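Local coordinates for methionine import ATP-binding protein metN 2 (Enterococcus faecalis, PDB 2QSW) that probably serves as the ATP-binding subunit of an ABC-type membrane importer and is modelled here as its C-terminal NIL domain, of the ACT-like kind, at residues Glu33-Pro38 and Arg88-Glu93; Gln45-Glu50 and Leu81-Gly86; Lys24-Leu29 and Thr94-Asn99. All blocks are in the same frame, centred on the assembly; numbering follows the deposited sequence.

Contact 1 of 3, residues Glu33-Pro38 and Arg88-Glu93; sequences EQAKLP and RKLRVE. With ZN (zinc ion), chain B.
Glu33 OE2 and Glu93 OE1 grip one zinc ion, one oxygen from each segment: Glu33 OE2 lies 1.9 Å from the metal and Glu93 OE1 2.0 Å. The two carboxylate planes are turned 63° apart. These oxygens are only 3.3 Å from each other (Glu33 OE2 to Glu93 OE1), a repulsion that the metal charge probably offsets. Water 1 is a third ligand and donates a hydrogen bond to Arg91 O (2.7 Å), so a backbone carbonyl steadies it from the second shell; His31 supplies the fourth ligand. Glutamate suits position 33 because its chain can fold back: CG lies between the backbone N and carbonyl carbon (chi1 87°), and a bend at chi2 turns CD toward the metal, which OE2 then binds. Glu33 O sits 3.3 Å above the Arg91 guanidinium plane, over its centre, facing positive charge without a hydrogen bond. Further along, Ala35 N donates a nearly straight bond to Leu90 O (2.9 Å), and the small Ala35 CB rests 4.0 Å from Leu90 CD2. Both acceptors, Leu90 O and Arg91 O, lie in the turn where helix 77-89 ends in a Schellman motif, with Arg91 (positive phi) as its C-prime residue.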
loop_
_atom_site.group_PDB
_atom_site.type_symbol
_atom_site.label_atom_id
_atom_site.label_comp_id
_atom_site.label_asym_id
_atom_site.label_seq_id
_atom_site.Cartn_x
_atom_site.Cartn_y
_atom_site.Cartn_z
ATOM N N GLU A 33 -10.574 1.127 16.657
ATOM C CA GLU A 33 -9.928 -0.115 17.021
ATOM C C GLU A 33 -8.398 -0.052 17.068
ATOM O O GLU A 33 -7.734 -0.998 17.515
ATOM C CB GLU A 33 -10.375 -1.251 16.091
ATOM C CG GLU A 33 -9.603 -1.445 14.797
ATOM C CD GLU A 33 -9.784 -0.383 13.699
ATOM O OE1 GLU A 33 -10.158 0.798 13.967
ATOM O OE2 GLU A 33 -9.471 -0.683 12.504
ATOM N N GLN A 34 -7.850 1.074 16.622
ATOM C CA GLN A 34 -6.390 1.234 16.577
ATOM C C GLN A 34 -5.731 1.080 17.941
ATOM O O GLN A 34 -6.350 1.316 18.991
ATOM C CB GLN A 34 -6.013 2.588 15.972
ATOM C CG GLN A 34 -6.502 3.769 16.811
ATOM C CD GLN A 34 -7.887 4.319 16.368
ATOM O OE1 GLN A 34 -8.620 3.687 15.623
ATOM N NE2 GLN A 34 -8.227 5.535 16.859
ATOM N N ALA A 35 -4.456 0.708 17.915
ATOM C CA ALA A 35 -3.654 0.558 19.103
ATOM C C ALA A 35 -3.765 1.811 19.981
ATOM O O ALA A 35 -3.737 2.951 19.477
ATOM C CB ALA A 35 -2.171 0.301 18.726
ATOM N N LYS A 36 -3.882 1.598 21.284
ATOM C CA LYS A 36 -4.005 2.703 22.260
ATOM C C LYS A 36 -2.619 3.119 22.712
ATOM O O LYS A 36 -2.142 2.814 23.817
ATOM C CB LYS A 36 -4.909 2.276 23.386
ATOM C CG LYS A 36 -6.327 2.190 22.907
ATOM C CD LYS A 36 -7.237 1.550 23.994
ATOM C CE LYS A 36 -8.569 1.061 23.414
ATOM N NZ LYS A 36 -9.369 2.146 22.805
ATOM N N LEU A 37 -1.941 3.777 21.783
ATOM C CA LEU A 37 -0.658 4.379 22.050
ATOM C C LEU A 37 -0.530 5.622 21.152
ATOM O O LEU A 37 -1.411 5.880 20.296
ATOM C CB LEU A 37 0.476 3.349 21.923
ATOM C CG LEU A 37 0.608 2.626 20.586
ATOM C CD1 LEU A 37 1.178 3.588 19.578
ATOM C CD2 LEU A 37 1.487 1.419 20.618
ATOM N N PRO A 38 0.472 6.480 21.434
ATOM C CA PRO A 38 0.664 7.709 20.648
ATOM C C PRO A 38 1.234 7.376 19.263
ATOM O O PRO A 38 2.432 7.320 19.061
ATOM C CB PRO A 38 1.600 8.521 21.521
ATOM C CG PRO A 38 1.502 7.898 22.902
ATOM C CD PRO A 38 1.388 6.449 22.580
ATOM N N ARG A 88 -0.347 -0.629 9.874
ATOM C CA ARG A 88 -1.376 -1.646 9.634
ATOM C C ARG A 88 -1.453 -2.631 10.782
ATOM O O ARG A 88 -2.537 -3.004 11.224
ATOM C CB ARG A 88 -1.086 -2.396 8.346
ATOM C CG ARG A 88 -1.371 -1.539 7.127
ATOM C CD ARG A 88 -0.762 -2.144 5.897
ATOM N NE ARG A 88 -1.031 -1.343 4.716
ATOM C CZ ARG A 88 -0.362 -1.458 3.579
ATOM N NH1 ARG A 88 0.599 -2.366 3.468
ATOM N NH2 ARG A 88 -0.658 -0.672 2.556
ATOM N N LYS A 89 -0.305 -3.054 11.274
ATOM C CA LYS A 89 -0.243 -4.026 12.383
ATOM C C LYS A 89 -0.772 -3.437 13.691
ATOM O O LYS A 89 -1.339 -4.149 14.529
ATOM C CB LYS A 89 1.179 -4.557 12.549
ATOM C CG LYS A 89 1.603 -5.453 11.344
ATOM C CD LYS A 89 3.067 -5.964 11.446
ATOM C CE LYS A 89 4.095 -4.835 11.246
ATOM N NZ LYS A 89 5.466 -5.307 11.171
ATOM N N LEU A 90 -0.580 -2.129 13.856
ATOM C CA LEU A 90 -1.164 -1.350 14.952
ATOM C C LEU A 90 -2.659 -1.033 14.714
ATOM O O LEU A 90 -3.238 -0.276 15.495
ATOM C CB LEU A 90 -0.370 -0.060 15.177
ATOM C CG LEU A 90 1.088 -0.301 15.637
ATOM C CD1 LEU A 90 1.816 1.064 15.644
ATOM C CD2 LEU A 90 1.141 -1.024 17.002
ATOM N N ARG A 91 -3.287 -1.628 13.694
ATOM C CA ARG A 91 -4.734 -1.547 13.422
ATOM C C ARG A 91 -5.137 -0.171 12.919
ATOM O O ARG A 91 -6.254 0.306 13.133
ATOM C CB ARG A 91 -5.550 -2.069 14.614
ATOM C CG ARG A 91 -5.092 -3.489 15.072
ATOM C CD ARG A 91 -5.565 -3.955 16.446
ATOM N NE ARG A 91 -7.018 -4.119 16.446
ATOM C CZ ARG A 91 -7.775 -4.328 17.525
ATOM N NH1 ARG A 91 -7.247 -4.369 18.731
ATOM N NH2 ARG A 91 -9.099 -4.433 17.375
ATOM N N VAL A 92 -4.208 0.457 12.188
ATOM C CA VAL A 92 -4.462 1.635 11.424
ATOM C C VAL A 92 -4.328 1.258 9.933
ATOM O O VAL A 92 -3.217 1.108 9.412
ATOM C CB VAL A 92 -3.441 2.804 11.781
ATOM C CG1 VAL A 92 -3.712 3.987 10.884
ATOM C CG2 VAL A 92 -3.494 3.179 13.254
ATOM N N GLU A 93 -5.451 1.128 9.254
ATOM C CA GLU A 93 -5.444 0.795 7.818
ATOM C C GLU A 93 -4.745 1.919 7.051
ATOM O O GLU A 93 -5.035 3.092 7.240
ATOM C CB GLU A 93 -6.831 0.608 7.277
ATOM C CG GLU A 93 -7.566 -0.609 7.804
ATOM C CD GLU A 93 -8.468 -0.329 9.006
ATOM O OE1 GLU A 93 -8.212 0.661 9.740
ATOM O OE2 GLU A 93 -9.439 -1.075 9.199
HETATM ZN ZN ZN B . -9.439 0.816 11.274
HETATM O O HOH W 1 -8.086 2.102 12.283
#

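Contact 2 of 3, residues Gln45-Glu50 and Leu81-Gly86; sequences QEYQVE and LAAIEG. With ZN (zinc ion), chain C.
Tyr47 lays one face of its ring on the backbone of helix 77-89, directly over Ala83. Ala83 CA is 3.8 Å from the ring centroid of Tyr47 and 14° off the normal, a CH-pi contact. With CG of Tyr47 anti to its carbonyl carbon (chi1 -60°), the ring sets out from the end of helix 39-47 toward the neighbouring helix. Small residues let it lie so low: Ala82 CB meets Tyr47 CD1 at 3.7 Å, and Gly86, having no CB, leaves room for the hydroxyl, whose OH comes 3.6 Å from Gly86 CA. Val49 CG1 adds a slacker touch on Ala83 CB at 4.3 Å, and Val49 also touches Leu73 of strand 64-74. No hydrogen bond joins the two segments, so apolar fit carries the contact. The outer side is different in kind. Glu46 is exposed; its CG lies 3.7 Å above the opposite face of the Tyr47 ring, toward the rim, and its extended chain runs on to a zinc ion, bound by OE1 at 1.9 Å together with His42. Tyr47 is thus held between helix 77-89 and a metal-binding glutamate, where helices 39-47 and 77-89 of the ACT-like alpha+beta sandwich pack side by side against the sheet.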
loop_
_atom_site.group_PDB
_atom_site.type_symbol
_atom_site.label_atom_id
_atom_site.label_comp_id
_atom_site.label_asym_id
_atom_site.label_seq_id
_atom_site.Cartn_x
_atom_site.Cartn_y
_atom_site.Cartn_z
ATOM N N GLN A 45 9.630 7.449 15.965
ATOM C CA GLN A 45 10.757 6.987 16.746
ATOM C C GLN A 45 11.202 5.597 16.330
ATOM O O GLN A 45 12.415 5.314 16.235
ATOM C CB GLN A 45 10.364 7.029 18.215
ATOM C CG GLN A 45 10.222 8.442 18.685
ATOM C CD GLN A 45 9.755 8.560 20.103
ATOM O OE1 GLN A 45 8.698 8.034 20.504
ATOM N NE2 GLN A 45 10.521 9.292 20.875
ATOM N N GLU A 46 10.250 4.716 16.069
ATOM C CA GLU A 46 10.607 3.339 15.788
ATOM C C GLU A 46 11.215 3.157 14.409
ATOM O O GLU A 46 12.137 2.325 14.263
ATOM C CB GLU A 46 9.395 2.433 15.934
ATOM C CG GLU A 46 9.685 0.983 15.630
ATOM C CD GLU A 46 8.590 0.063 16.135
ATOM O OE1 GLU A 46 7.733 0.483 16.905
ATOM O OE2 GLU A 46 8.576 -1.119 15.751
ATOM N N TYR A 47 10.673 3.881 13.417
ATOM C CA TYR A 47 11.049 3.692 12.031
ATOM C C TYR A 47 11.927 4.810 11.472
ATOM O O TYR A 47 12.332 4.734 10.339
ATOM C CB TYR A 47 9.800 3.470 11.170
ATOM C CG TYR A 47 9.019 2.246 11.614
ATOM C CD1 TYR A 47 9.422 0.978 11.249
ATOM C CD2 TYR A 47 7.902 2.369 12.416
ATOM C CE1 TYR A 47 8.745 -0.126 11.668
ATOM C CE2 TYR A 47 7.197 1.279 12.854
ATOM C CZ TYR A 47 7.610 0.014 12.454
ATOM O OH TYR A 47 6.907 -1.103 12.864
ATOM N N GLN A 48 12.206 5.848 12.257
ATOM C CA GLN A 48 13.057 6.946 11.812
ATOM C C GLN A 48 12.513 7.566 10.557
ATOM O O GLN A 48 13.222 7.760 9.554
ATOM C CB GLN A 48 14.486 6.482 11.652
ATOM C CG GLN A 48 15.061 5.982 12.964
ATOM C CD GLN A 48 15.198 7.102 13.985
ATOM O OE1 GLN A 48 14.582 7.080 15.089
ATOM N NE2 GLN A 48 15.992 8.121 13.614
ATOM N N VAL A 49 11.227 7.884 10.627
ATOM C CA VAL A 49 10.552 8.598 9.572
ATOM C C VAL A 49 10.073 9.952 10.034
ATOM O O VAL A 49 9.784 10.146 11.221
ATOM C CB VAL A 49 9.357 7.814 9.011
ATOM C CG1 VAL A 49 9.843 6.574 8.228
ATOM C CG2 VAL A 49 8.324 7.463 10.096
ATOM N N GLU A 50 10.034 10.902 9.098
ATOM C CA GLU A 50 9.417 12.197 9.336
ATOM C C GLU A 50 7.973 12.186 8.862
ATOM O O GLU A 50 7.607 11.369 7.991
ATOM C CB GLU A 50 10.212 13.301 8.642
ATOM C CG GLU A 50 11.695 13.236 8.916
ATOM C CD GLU A 50 12.479 14.408 8.329
ATOM O OE1 GLU A 50 13.171 14.199 7.308
ATOM O OE2 GLU A 50 12.408 15.525 8.906
ATOM N N LEU A 81 8.504 1.863 4.114
ATOM C CA LEU A 81 7.723 0.648 3.911
ATOM C C LEU A 81 7.384 -0.049 5.238
ATOM O O LEU A 81 6.240 -0.462 5.450
ATOM C CB LEU A 81 8.392 -0.286 2.895
ATOM C CG LEU A 81 8.614 0.285 1.480
ATOM C CD1 LEU A 81 9.307 -0.761 0.645
ATOM C CD2 LEU A 81 7.299 0.758 0.794
ATOM N N ALA A 82 8.376 -0.167 6.101
ATOM C CA ALA A 82 8.216 -0.828 7.397
ATOM C C ALA A 82 7.222 -0.026 8.264
ATOM O O ALA A 82 6.418 -0.616 8.997
ATOM C CB ALA A 82 9.547 -0.967 8.090
ATOM N N ALA A 83 7.294 1.313 8.202
ATOM C CA ALA A 83 6.396 2.174 8.999
ATOM C C ALA A 83 4.950 1.990 8.544
ATOM O O ALA A 83 4.008 1.933 9.351
ATOM C CB ALA A 83 6.798 3.645 8.884
ATOM N N ILE A 84 4.767 1.860 7.231
ATOM C CA ILE A 84 3.445 1.660 6.684
ATOM C C ILE A 84 2.859 0.318 7.165
ATOM O O ILE A 84 1.713 0.260 7.618
ATOM C CB ILE A 84 3.482 1.717 5.124
ATOM C CG1 ILE A 84 3.783 3.151 4.644
ATOM C CG2 ILE A 84 2.182 1.145 4.545
ATOM C CD1 ILE A 84 4.131 3.235 3.137
ATOM N N GLU A 85 3.624 -0.772 7.039
ATOM C CA GLU A 85 3.129 -2.076 7.562
ATOM C C GLU A 85 2.974 -1.993 9.082
ATOM O O GLU A 85 2.032 -2.597 9.647
ATOM C CB GLU A 85 4.057 -3.221 7.158
ATOM C CG GLU A 85 3.530 -4.607 7.445
ATOM C CD GLU A 85 2.191 -4.920 6.829
ATOM O OE1 GLU A 85 1.823 -4.316 5.799
ATOM O OE2 GLU A 85 1.519 -5.817 7.410
ATOM N N GLY A 86 3.861 -1.251 9.759
ATOM C CA GLY A 86 3.749 -1.047 11.207
ATOM C C GLY A 86 2.398 -0.464 11.607
ATOM O O GLY A 86 1.707 -0.982 12.508
HETATM ZN ZN ZN C . 6.125 -0.269 17.668
#

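Contact 3 of 3, residues Lys24-Leu29 and Thr94-Asn99; sequences KIVRLL and TEVIGN
Arg27 and Glu95 face each other as a hydrogen-bonded antiparallel pair, and their side chains lie side by side, pointing the same way. Arg27 CB starts 4.1 Å from Glu95 O, with Ile97 CG2 its other neighbour across the contact. CG is anti to the backbone N (chi1 179°), and the chain, which also touches Tyr70 of strand 64-74, bends at chi3, turning NE, and the guanidinium beyond it comes to lie beside Glu95. There Glu95 CG sits over one face of the guanidinium, whose plane is tilted 27° from the carboxylate. At the tip, Arg27 NH2 lies 3.1 Å from Glu95 OE2, the oxygen that binds zinc, and makes a long salt bridge to Glu95 OE1 at 3.6 Å; Glu100 of the second subunit also accepts a hydrogen bond from NH2. Glu95 OE2 shares its zinc with Glu100 and the Glu95 and Glu100 of the second subunit, so the arginine probably offsets part of the charge collected there. The backbones join the first and last strands of the ACT-like beta-alpha-beta-beta-alpha-beta fold, through Arg27 N to Glu95 O (2.9 Å), Glu95 N to Arg27 O (3.1 Å) and Ile97 N to Ile25 O. On the other face branched Val26, Val96 and Thr94 fit beneath Ile84 of helix 77-89, Val26 CG1 meeting Val96 CG2 at 3.8 Å. Just beyond the strand, Ile97 CD1 presses on Ile25 CG2 at 3.4 Å, tighter than usual, and both isoleucines touch Met16 and Leu17 of helix 13-19. Asn99 ND2 donates to Val96 O (3.1 Å) and shares water 2 with Lys24 NZ, which also makes a salt bridge to Glu85 of the second subunit.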
loop_
_atom_site.group_PDB
_atom_site.type_symbol
_atom_site.label_atom_id
_atom_site.label_comp_id
_atom_site.label_asym_id
_atom_site.label_seq_id
_atom_site.Cartn_x
_atom_site.Cartn_y
_atom_site.Cartn_z
ATOM N N LYS A 24 6.736 9.151 0.592
ATOM C CA LYS A 24 5.470 8.536 0.189
ATOM C C LYS A 24 4.351 9.231 0.904
ATOM O O LYS A 24 4.530 9.647 2.073
ATOM C CB LYS A 24 5.439 7.046 0.593
ATOM C CG LYS A 24 6.466 6.177 -0.101
ATOM C CD LYS A 24 6.183 6.175 -1.587
ATOM C CE LYS A 24 6.586 4.931 -2.294
ATOM N NZ LYS A 24 6.015 4.970 -3.686
ATOM N N ILE A 25 3.212 9.362 0.240
ATOM C CA ILE A 25 2.014 9.913 0.854
ATOM C C ILE A 25 1.035 8.775 1.109
ATOM O O ILE A 25 0.727 8.007 0.203
ATOM C CB ILE A 25 1.384 11.018 0.036
ATOM C CG1 ILE A 25 2.426 12.133 -0.201
ATOM C CG2 ILE A 25 0.166 11.516 0.771
ATOM C CD1 ILE A 25 1.968 13.167 -1.160
ATOM N N VAL A 26 0.576 8.677 2.344
ATOM C CA VAL A 26 -0.270 7.578 2.778
ATOM C C VAL A 26 -1.536 8.110 3.414
ATOM O O VAL A 26 -1.519 9.177 4.053
ATOM C CB VAL A 26 0.443 6.598 3.753
ATOM C CG1 VAL A 26 1.510 5.749 3.047
ATOM C CG2 VAL A 26 1.073 7.321 4.933
ATOM N N ARG A 27 -2.612 7.364 3.261
ATOM C CA ARG A 27 -3.869 7.636 3.934
ATOM C C ARG A 27 -4.015 6.635 5.063
ATOM O O ARG A 27 -3.905 5.443 4.831
ATOM C CB ARG A 27 -5.038 7.534 2.965
ATOM C CG ARG A 27 -6.407 7.788 3.592
ATOM C CD ARG A 27 -7.518 7.438 2.620
ATOM N NE ARG A 27 -7.549 5.977 2.477
ATOM C CZ ARG A 27 -7.812 5.286 1.360
ATOM N NH1 ARG A 27 -8.135 5.868 0.208
ATOM N NH2 ARG A 27 -7.778 3.958 1.421
ATOM N N LEU A 28 -4.238 7.142 6.283
ATOM C CA LEU A 28 -4.410 6.373 7.506
ATOM C C LEU A 28 -5.893 6.485 7.859
ATOM O O LEU A 28 -6.426 7.595 7.897
ATOM C CB LEU A 28 -3.593 6.975 8.668
ATOM C CG LEU A 28 -2.075 6.688 8.765
ATOM C CD1 LEU A 28 -1.273 7.230 7.558
ATOM C CD2 LEU A 28 -1.529 7.279 10.073
ATOM N N LEU A 29 -6.509 5.344 8.193
ATOM C CA LEU A 29 -7.911 5.302 8.679
ATOM C C LEU A 29 -7.969 4.856 10.125
ATOM O O LEU A 29 -7.227 3.928 10.534
ATOM C CB LEU A 29 -8.735 4.303 7.841
ATOM C CG LEU A 29 -8.817 4.600 6.356
ATOM C CD1 LEU A 29 -9.704 3.538 5.601
ATOM C CD2 LEU A 29 -9.241 6.054 6.089
ATOM N N THR A 94 -3.784 1.557 6.211
ATOM C CA THR A 94 -2.895 2.521 5.596
ATOM C C THR A 94 -2.675 2.116 4.155
ATOM O O THR A 94 -2.437 0.952 3.854
ATOM C CB THR A 94 -1.565 2.568 6.365
ATOM O OG1 THR A 94 -1.801 2.874 7.754
ATOM C CG2 THR A 94 -0.628 3.637 5.782
ATOM N N GLU A 95 -2.749 3.086 3.273
ATOM C CA GLU A 95 -2.338 2.848 1.911
ATOM C C GLU A 95 -1.724 4.046 1.216
ATOM O O GLU A 95 -2.060 5.185 1.482
ATOM C CB GLU A 95 -3.449 2.272 1.119
ATOM C CG GLU A 95 -4.582 3.151 0.868
ATOM C CD GLU A 95 -5.576 2.499 -0.166
ATOM O OE1 GLU A 95 -5.833 1.286 -0.070
ATOM O OE2 GLU A 95 -6.096 3.178 -1.091
ATOM N N VAL A 96 -0.781 3.729 0.332
ATOM C CA VAL A 96 -0.041 4.720 -0.415
ATOM C C VAL A 96 -0.967 5.246 -1.497
ATOM O O VAL A 96 -1.424 4.498 -2.351
ATOM C CB VAL A 96 1.242 4.092 -1.057
ATOM C CG1 VAL A 96 1.931 5.108 -1.936
ATOM C CG2 VAL A 96 2.166 3.589 0.026
ATOM N N ILE A 97 -1.164 6.554 -1.518
ATOM C CA ILE A 97 -2.067 7.176 -2.484
ATOM C C ILE A 97 -1.476 7.095 -3.903
ATOM O O ILE A 97 -0.284 6.891 -4.067
ATOM C CB ILE A 97 -2.413 8.650 -2.109
ATOM C CG1 ILE A 97 -1.201 9.546 -2.235
ATOM C CG2 ILE A 97 -3.060 8.703 -0.710
ATOM C CD1 ILE A 97 -1.514 11.078 -2.192
ATOM N N GLY A 98 -2.311 7.292 -4.921
ATOM C CA GLY A 98 -1.825 7.261 -6.317
ATOM C C GLY A 98 -1.706 5.886 -6.951
ATOM O O GLY A 98 -1.070 5.736 -8.021
ATOM N N ASN A 99 -2.284 4.898 -6.281
ATOM C CA ASN A 99 -2.272 3.520 -6.812
ATOM C C ASN A 99 -3.627 2.997 -7.221
ATOM O O ASN A 99 -3.789 1.780 -7.407
ATOM C CB ASN A 99 -1.566 2.576 -5.832
ATOM C CG ASN A 99 -0.077 2.844 -5.764
ATOM O OD1 ASN A 99 0.689 2.457 -6.650
ATOM N ND2 ASN A 99 0.339 3.602 -4.755
HETATM O O HOH W 2 3.337 4.891 -4.975
#

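How the contacts relate
From the N terminus, the first segment met is Lys24-Leu29, on strand 24-31, and its partner Thr94-Asn99 comes last, so contact 3 closes the widest loop. Contact 1 is nested inside it, joining the loop after that strand to the end of helix 77-89, and contact 2, between the two helices 39-47 and 77-89, is nested inside contact 1; nothing crosses. Contacts 1 and 3 meet directly where Glu93 O lies 2.9 Å from Leu29 N, a probable hydrogen bond that carries the strand pairing onward. Contacts 2 and 3 meet through Ile84, whose CD1 packs 3.6 Å from Val26 CG1. All three also reach the second subunit.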